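Local coordinates for chromosome partition protein Smc (Pyrococcus yayanosii, PDB 5XEI) that probably hydrolyses ATP in its head domain to drive chromosome condensation and partitioning, the head being joined to a hinge by a long coiled-coil arm, at residues E324-E327 against V328-R332. Residues are numbered along the deposited sequence; the frame is centred on the assembly and turned at random.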
ATOM      1  N   GLU A 324     -25.269  25.371 -34.638  1.00 42.22           N
ATOM      2  CA  GLU A 324     -24.915  23.964 -34.501  1.00 46.17           C
ATOM      3  C   GLU A 324     -23.889  23.752 -33.389  1.00 53.52           C
ATOM      4  O   GLU A 324     -23.917  22.715 -32.718  1.00 53.81           O
ATOM      5  CB  GLU A 324     -24.402  23.403 -35.832  1.00 43.15           C
ATOM      6  CG  GLU A 324     -25.426  23.354 -36.981  1.00 59.63           C
ATOM      7  CD  GLU A 324     -26.837  22.900 -36.555  1.00 58.78           C
ATOM      8  OE1 GLU A 324     -27.835  23.540 -36.981  1.00 57.88           O
ATOM      9  OE2 GLU A 324     -26.947  21.910 -35.803  1.00 57.12           O
ATOM     10  N   ASP A 325     -22.983  24.722 -33.175  1.00 48.73           N
ATOM     11  CA  ASP A 325     -21.976  24.600 -32.120  1.00 45.80           C
ATOM     12  C   ASP A 325     -22.622  24.474 -30.749  1.00 50.72           C
ATOM     13  O   ASP A 325     -22.158  23.706 -29.899  1.00 49.32           O
ATOM     14  CB  ASP A 325     -21.032  25.805 -32.138  1.00 48.91           C
ATOM     15  CG  ASP A 325     -19.891  25.657 -33.151  1.00 60.69           C
ATOM     16  OD1 ASP A 325     -19.713  24.538 -33.682  1.00 55.76           O
ATOM     17  OD2 ASP A 325     -19.173  26.663 -33.416  1.00 62.23           O
ATOM     18  N   PHE A 326     -23.678  25.244 -30.506  1.00 49.83           N
ATOM     19  CA  PHE A 326     -24.411  25.135 -29.257  1.00 51.59           C
ATOM     20  C   PHE A 326     -24.743  23.684 -28.913  1.00 56.02           C
ATOM     21  O   PHE A 326     -24.244  23.138 -27.921  1.00 61.62           O
ATOM     22  CB  PHE A 326     -25.681  25.969 -29.348  1.00 48.92           C
ATOM     23  CG  PHE A 326     -26.458  25.967 -28.107  1.00 60.66           C
ATOM     24  CD1 PHE A 326     -27.472  25.041 -27.908  1.00 66.53           C
ATOM     25  CD2 PHE A 326     -26.158  26.853 -27.102  1.00 65.98           C
ATOM     26  CE1 PHE A 326     -28.192  25.022 -26.725  1.00 65.90           C
ATOM     27  CE2 PHE A 326     -26.876  26.823 -25.929  1.00 69.41           C
ATOM     28  CZ  PHE A 326     -27.891  25.916 -25.737  1.00 65.66           C
ATOM     29  N   GLU A 327     -25.571  23.039 -29.739  1.00 52.11           N
ATOM     30  CA  GLU A 327     -25.962  21.654 -29.491  1.00 57.25           C
ATOM     31  C   GLU A 327     -24.784  20.789 -29.062  1.00 52.13           C
ATOM     32  O   GLU A 327     -24.867  20.039 -28.091  1.00 51.63           O
ATOM     33  CB  GLU A 327     -26.617  21.065 -30.743  1.00 51.80           C
ATOM     34  CG  GLU A 327     -27.589  22.006 -31.398  1.00 55.89           C
ATOM     35  CD  GLU A 327     -28.817  22.246 -30.544  1.00 59.66           C
ATOM     36  OE1 GLU A 327     -29.236  21.276 -29.861  1.00 57.98           O
ATOM     37  OE2 GLU A 327     -29.351  23.394 -30.565  1.00 55.09           O
ATOM     38  N   VAL A 328     -23.666  20.906 -29.765  1.00 51.45           N
ATOM     39  CA  VAL A 328     -22.547  20.016 -29.500  1.00 50.99           C
ATOM     40  C   VAL A 328     -21.930  20.310 -28.141  1.00 55.17           C
ATOM     41  O   VAL A 328     -21.493  19.395 -27.424  1.00 58.16           O
ATOM     42  CB  VAL A 328     -21.522  20.129 -30.636  1.00 43.73           C
ATOM     43  CG1 VAL A 328     -20.181  19.803 -30.174  1.00 45.37           C
ATOM     44  CG2 VAL A 328     -21.879  19.227 -31.690  1.00 49.74           C
ATOM     45  N   VAL A 329     -21.880  21.583 -27.759  1.00 50.73           N
ATOM     46  CA  VAL A 329     -21.234  21.900 -26.499  1.00 48.06           C
ATOM     47  C   VAL A 329     -22.185  21.610 -25.357  1.00 51.90           C
ATOM     48  O   VAL A 329     -21.757  21.203 -24.269  1.00 55.42           O
ATOM     49  CB  VAL A 329     -20.746  23.356 -26.494  1.00 52.05           C
ATOM     50  CG1 VAL A 329     -20.149  23.709 -25.156  1.00 55.87           C
ATOM     51  CG2 VAL A 329     -19.725  23.579 -27.593  1.00 51.09           C
ATOM     52  N   GLU A 330     -23.483  21.754 -25.590  1.00 48.36           N
ATOM     53  CA  GLU A 330     -24.436  21.409 -24.553  1.00 53.81           C
ATOM     54  C   GLU A 330     -24.399  19.910 -24.226  1.00 58.13           C
ATOM     55  O   GLU A 330     -24.382  19.525 -23.051  1.00 60.19           O
ATOM     56  CB  GLU A 330     -25.829  21.860 -24.959  1.00 55.12           C
ATOM     57  CG  GLU A 330     -26.824  21.359 -23.986  1.00 65.34           C
ATOM     58  CD  GLU A 330     -27.151  22.422 -22.983  1.00 79.06           C
ATOM     59  OE1 GLU A 330     -27.426  22.058 -21.832  1.00 92.62           O
ATOM     60  OE2 GLU A 330     -27.114  23.612 -23.344  1.00 78.72           O
ATOM     61  N   ARG A 331     -24.381  19.049 -25.252  1.00 50.90           N
ATOM     62  CA  ARG A 331     -24.225  17.619 -24.986  1.00 54.83           C
ATOM     63  C   ARG A 331     -22.982  17.353 -24.154  1.00 51.21           C
ATOM     64  O   ARG A 331     -23.032  16.589 -23.185  1.00 51.60           O
ATOM     65  CB  ARG A 331     -24.180  16.805 -26.285  1.00 53.28           C
ATOM     66  CG  ARG A 331     -25.385  16.993 -27.176  1.00 67.65           C
ATOM     67  CD  ARG A 331     -25.446  15.990 -28.333  1.00 77.47           C
ATOM     68  NE  ARG A 331     -25.667  16.686 -29.599  1.00 80.97           N
ATOM     69  CZ  ARG A 331     -26.853  16.810 -30.195  1.00 84.77           C
ATOM     70  NH1 ARG A 331     -26.947  17.471 -31.348  1.00 83.21           N
ATOM     71  NH2 ARG A 331     -27.950  16.290 -29.638  1.00 77.37           N
ATOM     72  N   ARG A 332     -21.867  17.994 -24.492  1.00 49.35           N
ATOM     73  CA  ARG A 332     -20.665  17.830 -23.683  1.00 50.12           C
ATOM     74  C   ARG A 332     -20.903  18.315 -22.256  1.00 54.34           C
ATOM     75  O   ARG A 332     -20.471  17.679 -21.287  1.00 55.35           O
ATOM     76  CB  ARG A 332     -19.495  18.574 -24.325  1.00 48.75           C
ATOM     77  CG  ARG A 332     -18.162  18.187 -23.741  1.00 56.82           C
ATOM     78  CD  ARG A 332     -17.021  19.023 -24.272  1.00 53.73           C
ATOM     79  NE  ARG A 332     -15.822  18.787 -23.466  1.00 67.06           N
ATOM     80  CZ  ARG A 332     -14.756  19.588 -23.442  1.00 65.80           C
ATOM     81  NH1 ARG A 332     -14.714  20.691 -24.187  1.00 62.71           N
ATOM     82  NH2 ARG A 332     -13.723  19.285 -22.672  1.00 52.49           N
TER
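Val328 opens the second half of this two-turn piece of helix 321-383 with a weak bond: its N lies 3.5 Å from Glu324 O, a long separation for an i to i+4 pair although the N-H...O angle is fair. Val329 restores a normal helical bond, N to Asp325 O at 3.0 Å, and its CG2, set beside the backbone N, packs against that same carbonyl oxygen. A second, weak bond joins Val329 N to Phe326 O, strongly bent at the hydrogen. The main partner of Phe326 O is Glu330 N, at 2.8 Å and close to straight.

Glu330 and Phe326 also meet through their side chains. Both place CG anti to the backbone N (chi1 of Phe326 -177°), which runs them side by side in one direction; Glu330 OE2 then stands 3.4 Å from Phe326 CZ, with carboxylate and ring planes 46° apart. The same pair touches Leu204 of helix 170-246, and the ring makes a cation-pi contact with Arg211, which places this flank on the face where helix 321-383 packs against helix 170-246 within the one coiled-coil arm.

Arg331 N donates to Glu327 O at 3.0 Å, nearly straight at the hydrogen (174°). Its chain bends at chi3 and folds back, bringing NH1 to 3.7 Å from Glu327 CB. The carboxylate is not gripped, for Glu327 OE1 remains 4.7 Å from Arg331 NH1. Opposite charges at that spacing would probably attract without forming a salt bridge, so the turn is held chiefly by backbone bonds, with side-chain packing added toward the partner helix.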